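DUF2666 domain-containing protein (Pyrococcus furiosus, PDB 3V68) is of unknown function but probably binds double-stranded DNA. Local coordinates at residues A[55-60]-A[83-88]; A[67-72]-A[107-112]. All coordinates share one frame; numbering follows the deposited sequence.

Along the chain from the N terminus, the segments come in the order 55-60, 67-72, 83-88 and 107-112, so the two contacts cross. Interaction 1 closes a loop of 22 residues that holds helix 66-73 and all but the last residue of helix 76-83, bringing the turn after helix 76-83 back against helix 54-58. Interaction 2 opens inside that loop and ends beyond it, packing helix 66-73 against the C-terminal part of helix 91-110. Their centres are about 17 Å apart, yet they touch: Leu58 CD2 lies 3.7 Å from Glu108 CG. Helices 54-58 and 66-73, which follow each other in the chain, are thereby both tied to helix 91-110 or the turn leading to it.

Interaction 1: A[55-60]-A[83-88]; sequences NGLLSI and GRLVME
Leu85 reaches from a turn onto the backbone of Gly56 and Leu57 in helix 54-58 and onto the side chain of Ile60 just beyond it. Its CB points toward the helix, and CG stands anti to the carbonyl carbon (chi1 -63°), which sends the branched end on across the gap. There the two methyls divide the work. CD1 presses on the main chain at Leu57, 3.6 Å from Leu57 CA, and also meets Ile60 CD1 at 3.7 Å as the two side chains pass one another, running opposite ways. CD2 turns to the preceding residue and comes to 3.9 Å from Gly56 CA. Glycine suits that position because a beta carbon there would stand only 2.6 Å from Leu85 CD2, a clash. Leu57 itself offers little more than its CB, 4.2 Å from Leu85 CD1, since its own side chain goes to Ile82 of helix 76-83. An alanine in place of Leu85 would lack both methyls and would probably open a gap over Gly56 and leave Ile60 CD1 without this apolar neighbour. Leu85 is the third residue of a type I beta turn from Gly83 to Val86, which follows helix 76-83 and lets the chain swing round toward helix 91-110. Backbone hydrogen bonds between Leu85 and Asp53 and between Met87 and Lys51 hold this loop beside the start of helix 54-58. Between the two segments themselves no hydrogen bond forms, so shape and the burial of apolar carbon carry the contact.

Interaction 2: A[67-72]-A[107-112]; sequences EEKLKA and REILKN
Lys69 meets Ile109 beside a flat group, the peptide carbonyl of Ile109, whose O takes a bond from a water 2.8 Å away; the same water accepts one from Lys69 NZ at 2.8 Å. The other flat group, the carboxylate of Glu108, lies away from the facing helix. It is met by Lys111 NZ on the syn side of OE1, with NZ 3.0 Å from Glu108 OE1 and 21° out of the plane, a salt bridge within 107-112. A lysine suits position 69 because its extended chain serves two purposes. Past CG, which lies anti to the carbonyl carbon (chi1 -70°), the methylenes pass obliquely over Ile109, with Lys69 CD 4.0 Å from Ile109 CG2, and they carry the ammonium group out to the water and to a salt bridge with Glu113. Here helix 66-73 packs against the C-terminal part of helix 91-110, all within the first of the protein's two DUF2666 domains. Deeper in, leucine meets leucine: Leu70 and Leu110 cross at about a right angle, and Leu70 CD2 touches both methyls of its partner, at 3.7 Å from Leu110 CD1 and 4.0 Å from Leu110 CD2. Both are buried, and the branched, wholly apolar end of leucine fits a place where several helices converge. Leu66 and Leu73, also of helix 66-73, touch Leu110. Leu230 of helix 219-231 touches both leucines of the pair, and Ile205 and Val209 of helix 202-213 pack on Leu70.

Interaction 1: A[55-60]-A[83-88]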
loop_
_atom_site.group_PDB
_atom_site.type_symbol
_atom_site.label_atom_id
_atom_site.label_comp_id
_atom_site.label_asym_id
_atom_site.label_seq_id
_atom_site.Cartn_x
_atom_site.Cartn_y
_atom_site.Cartn_z
ATOM N N ASN A 55 13.061 -5.777 10.294
ATOM C CA ASN A 55 12.925 -6.955 11.149
ATOM C C ASN A 55 12.367 -6.586 12.523
ATOM O O ASN A 55 11.438 -7.225 13.014
ATOM C CB ASN A 55 14.256 -7.699 11.276
ATOM C CG ASN A 55 14.661 -8.399 9.988
ATOM O OD1 ASN A 55 15.739 -8.150 9.448
ATOM N ND2 ASN A 55 13.795 -9.277 9.487
ATOM N N GLY A 56 12.924 -5.534 13.118
ATOM C CA GLY A 56 12.432 -5.008 14.385
ATOM C C GLY A 56 11.006 -4.499 14.284
ATOM O O GLY A 56 10.187 -4.743 15.171
ATOM N N LEU A 57 10.711 -3.798 13.191
ATOM C CA LEU A 57 9.386 -3.220 12.974
ATOM C C LEU A 57 8.291 -4.280 12.949
ATOM O O LEU A 57 7.283 -4.157 13.645
ATOM C CB LEU A 57 9.361 -2.397 11.680
ATOM C CG LEU A 57 8.037 -1.732 11.285
ATOM C CD1 LEU A 57 7.632 -0.636 12.270
ATOM C CD2 LEU A 57 8.150 -1.179 9.874
ATOM N N LEU A 58 8.511 -5.323 12.157
ATOM C CA LEU A 58 7.529 -6.393 11.999
ATOM C C LEU A 58 7.501 -7.351 13.193
ATOM O O LEU A 58 6.651 -8.243 13.262
ATOM C CB LEU A 58 7.768 -7.144 10.684
ATOM C CG LEU A 58 7.715 -6.311 9.393
ATOM C CD1 LEU A 58 8.048 -7.172 8.180
ATOM C CD2 LEU A 58 6.366 -5.623 9.209
ATOM N N SER A 59 8.424 -7.151 14.134
ATOM C CA SER A 59 8.455 -7.924 15.378
ATOM C C SER A 59 7.696 -7.242 16.518
ATOM O O SER A 59 7.572 -7.807 17.609
ATOM C CB SER A 59 9.900 -8.209 15.804
ATOM O OG SER A 59 10.551 -9.037 14.859
ATOM N N ILE A 60 7.194 -6.032 16.269
ATOM C CA ILE A 60 6.391 -5.305 17.258
ATOM C C ILE A 60 5.093 -6.063 17.517
ATOM O O ILE A 60 4.392 -6.453 16.578
ATOM C CB ILE A 60 6.090 -3.845 16.817
ATOM C CG1 ILE A 60 7.384 -3.023 16.756
ATOM C CG2 ILE A 60 5.079 -3.179 17.762
ATOM C CD1 ILE A 60 7.217 -1.645 16.142
ATOM N N GLY A 83 9.715 4.932 16.166
ATOM C CA GLY A 83 10.767 5.944 16.094
ATOM C C GLY A 83 12.140 5.367 16.378
ATOM O O GLY A 83 13.121 5.716 15.721
ATOM N N ARG A 84 12.196 4.458 17.344
ATOM C CA ARG A 84 13.452 3.805 17.722
ATOM C C ARG A 84 14.023 2.895 16.640
ATOM O O ARG A 84 15.200 2.529 16.679
ATOM C CB ARG A 84 13.281 3.053 19.040
ATOM C CG ARG A 84 13.279 3.999 20.202
ATOM C CD ARG A 84 12.944 3.350 21.511
ATOM N NE ARG A 84 13.219 4.301 22.581
ATOM C CZ ARG A 84 12.730 4.227 23.812
ATOM N NH1 ARG A 84 11.920 3.239 24.160
ATOM N NH2 ARG A 84 13.058 5.157 24.697
ATOM N N LEU A 85 13.189 2.539 15.670
ATOM C CA LEU A 85 13.599 1.655 14.592
ATOM C C LEU A 85 13.970 2.421 13.319
ATOM O O LEU A 85 14.324 1.815 12.308
ATOM C CB LEU A 85 12.495 0.630 14.312
ATOM C CG LEU A 85 12.173 -0.326 15.468
ATOM C CD1 LEU A 85 10.788 -0.914 15.303
ATOM C CD2 LEU A 85 13.218 -1.436 15.595
ATOM N N VAL A 86 13.898 3.749 13.385
ATOM C CA VAL A 86 14.219 4.608 12.243
ATOM C C VAL A 86 15.622 5.192 12.398
ATOM O O VAL A 86 15.906 5.912 13.362
ATOM C CB VAL A 86 13.171 5.737 12.060
ATOM C CG1 VAL A 86 13.619 6.728 10.993
ATOM C CG2 VAL A 86 11.810 5.146 11.694
ATOM N N MET A 87 16.488 4.876 11.438
ATOM C CA MET A 87 17.876 5.328 11.459
ATOM C C MET A 87 18.008 6.703 10.810
ATOM O O MET A 87 18.503 6.836 9.690
ATOM C CB MET A 87 18.788 4.310 10.768
ATOM C CG MET A 87 18.923 2.978 11.501
ATOM S SD MET A 87 17.627 1.780 11.105
ATOM C CE MET A 87 18.231 1.090 9.572
ATOM N N GLU A 88 17.558 7.725 11.532
ATOM C CA GLU A 88 17.615 9.098 11.055
ATOM C C GLU A 88 17.689 10.045 12.242
ATOM O O GLU A 88 16.964 9.869 13.226
ATOM C CB GLU A 88 16.392 9.416 10.180
ATOM C CG GLU A 88 16.372 10.833 9.591
ATOM C CD GLU A 88 17.629 11.167 8.801
ATOM O OE1 GLU A 88 17.959 10.434 7.847
ATOM O OE2 GLU A 88 18.291 12.170 9.140
#

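Interaction 2: A[67-72]-A[107-112]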
loop_
_atom_site.group_PDB
_atom_site.type_symbol
_atom_site.label_atom_id
_atom_site.label_comp_id
_atom_site.label_asym_id
_atom_site.label_seq_id
_atom_site.Cartn_x
_atom_site.Cartn_y
_atom_site.Cartn_z
ATOM N N GLU A 67 -10.298 -3.825 17.584
ATOM C CA GLU A 67 -10.430 -2.540 18.271
ATOM C C GLU A 67 -9.221 -2.238 19.153
ATOM O O GLU A 67 -8.754 -1.100 19.203
ATOM C CB GLU A 67 -11.719 -2.492 19.101
ATOM C CG GLU A 67 -13.011 -2.505 18.274
ATOM C CD GLU A 67 -13.497 -3.901 17.890
ATOM O OE1 GLU A 67 -12.770 -4.895 18.101
ATOM O OE2 GLU A 67 -14.625 -4.007 17.368
ATOM N N GLU A 68 -8.719 -3.266 19.831
ATOM C CA GLU A 68 -7.536 -3.127 20.676
ATOM C C GLU A 68 -6.277 -2.882 19.846
ATOM O O GLU A 68 -5.415 -2.093 20.237
ATOM C CB GLU A 68 -7.363 -4.354 21.569
ATOM C CG GLU A 68 -8.415 -4.444 22.659
ATOM C CD GLU A 68 -8.241 -5.651 23.555
ATOM O OE1 GLU A 68 -8.218 -6.791 23.043
ATOM O OE2 GLU A 68 -8.155 -5.458 24.784
ATOM N N LYS A 69 -6.189 -3.553 18.700
ATOM C CA LYS A 69 -5.062 -3.371 17.789
ATOM C C LYS A 69 -5.029 -1.951 17.234
ATOM O O LYS A 69 -3.964 -1.338 17.154
ATOM C CB LYS A 69 -5.099 -4.397 16.655
ATOM C CG LYS A 69 -4.785 -5.817 17.103
ATOM C CD LYS A 69 -4.813 -6.778 15.934
ATOM C CE LYS A 69 -4.335 -8.158 16.346
ATOM N NZ LYS A 69 -4.478 -9.127 15.223
ATOM N N LEU A 70 -6.198 -1.434 16.860
ATOM C CA LEU A 70 -6.310 -0.061 16.367
ATOM C C LEU A 70 -5.872 0.959 17.418
ATOM O O LEU A 70 -5.121 1.884 17.116
ATOM C CB LEU A 70 -7.728 0.232 15.864
ATOM C CG LEU A 70 -8.186 -0.551 14.631
ATOM C CD1 LEU A 70 -9.638 -0.249 14.314
ATOM C CD2 LEU A 70 -7.311 -0.253 13.423
ATOM N N LYS A 71 -6.331 0.777 18.655
ATOM C CA LYS A 71 -5.900 1.631 19.759
ATOM C C LYS A 71 -4.378 1.564 19.952
ATOM O O LYS A 71 -3.732 2.586 20.188
ATOM C CB LYS A 71 -6.641 1.260 21.049
ATOM C CG LYS A 71 -6.333 2.163 22.251
ATOM C CD LYS A 71 -7.139 3.459 22.225
ATOM C CE LYS A 71 -6.879 4.324 23.456
ATOM N NZ LYS A 71 -7.266 3.655 24.734
ATOM N N ALA A 72 -3.806 0.370 19.827
ATOM C CA ALA A 72 -2.361 0.206 19.956
ATOM C C ALA A 72 -1.618 0.931 18.835
ATOM O O ALA A 72 -0.627 1.604 19.080
ATOM C CB ALA A 72 -1.985 -1.262 19.985
ATOM N N ARG A 107 -0.419 -2.166 7.780
ATOM C CA ARG A 107 -0.836 -3.159 6.797
ATOM C C ARG A 107 -0.627 -4.582 7.317
ATOM O O ARG A 107 -1.526 -5.408 7.226
ATOM C CB ARG A 107 -0.097 -2.980 5.465
ATOM C CG ARG A 107 -0.370 -4.113 4.446
ATOM C CD ARG A 107 0.275 -3.862 3.072
ATOM N NE ARG A 107 -0.445 -2.821 2.346
ATOM C CZ ARG A 107 -1.251 -3.028 1.308
ATOM N NH1 ARG A 107 -1.423 -4.247 0.802
ATOM N NH2 ARG A 107 -1.858 -1.992 0.747
ATOM N N GLU A 108 0.555 -4.859 7.862
ATOM C CA GLU A 108 0.870 -6.219 8.290
ATOM C C GLU A 108 0.036 -6.656 9.492
ATOM O O GLU A 108 -0.403 -7.806 9.561
ATOM C CB GLU A 108 2.372 -6.384 8.547
ATOM C CG GLU A 108 3.233 -6.249 7.286
ATOM C CD GLU A 108 2.748 -7.109 6.121
ATOM O OE1 GLU A 108 2.728 -8.352 6.260
ATOM O OE2 GLU A 108 2.396 -6.542 5.063
ATOM N N ILE A 109 -0.210 -5.729 10.416
ATOM C CA ILE A 109 -1.007 -6.035 11.612
ATOM C C ILE A 109 -2.486 -6.250 11.282
ATOM O O ILE A 109 -3.145 -7.091 11.897
ATOM C CB ILE A 109 -0.844 -4.948 12.719
ATOM C CG1 ILE A 109 0.596 -4.913 13.267
ATOM C CG2 ILE A 109 -1.857 -5.149 13.860
ATOM C CD1 ILE A 109 1.097 -6.226 13.896
ATOM N N LEU A 110 -3.004 -5.510 10.303
ATOM C CA LEU A 110 -4.446 -5.509 10.044
ATOM C C LEU A 110 -4.937 -6.339 8.866
ATOM O O LEU A 110 -6.139 -6.550 8.733
ATOM C CB LEU A 110 -4.952 -4.072 9.882
ATOM C CG LEU A 110 -4.751 -3.121 11.060
ATOM C CD1 LEU A 110 -5.304 -1.760 10.689
ATOM C CD2 LEU A 110 -5.407 -3.648 12.332
ATOM N N LYS A 111 -4.028 -6.816 8.015
ATOM C CA LYS A 111 -4.445 -7.459 6.760
ATOM C C LYS A 111 -5.277 -8.734 6.926
ATOM O O LYS A 111 -6.047 -9.084 6.039
ATOM C CB LYS A 111 -3.264 -7.685 5.809
ATOM C CG LYS A 111 -2.204 -8.638 6.314
ATOM C CD LYS A 111 -1.121 -8.819 5.267
ATOM C CE LYS A 111 -0.222 -9.990 5.610
ATOM N NZ LYS A 111 0.894 -10.116 4.637
ATOM N N ASN A 112 -5.123 -9.414 8.057
ATOM C CA ASN A 112 -5.966 -10.571 8.350
ATOM C C ASN A 112 -7.206 -10.232 9.182
ATOM O O ASN A 112 -8.033 -11.108 9.442
ATOM C CB ASN A 112 -5.151 -11.689 9.016
ATOM C CG ASN A 112 -4.060 -12.238 8.112
ATOM O OD1 ASN A 112 -4.278 -12.483 6.924
ATOM N ND2 ASN A 112 -2.878 -12.445 8.681
HETATM O O HOH W 1 -2.071 -8.850 13.829
#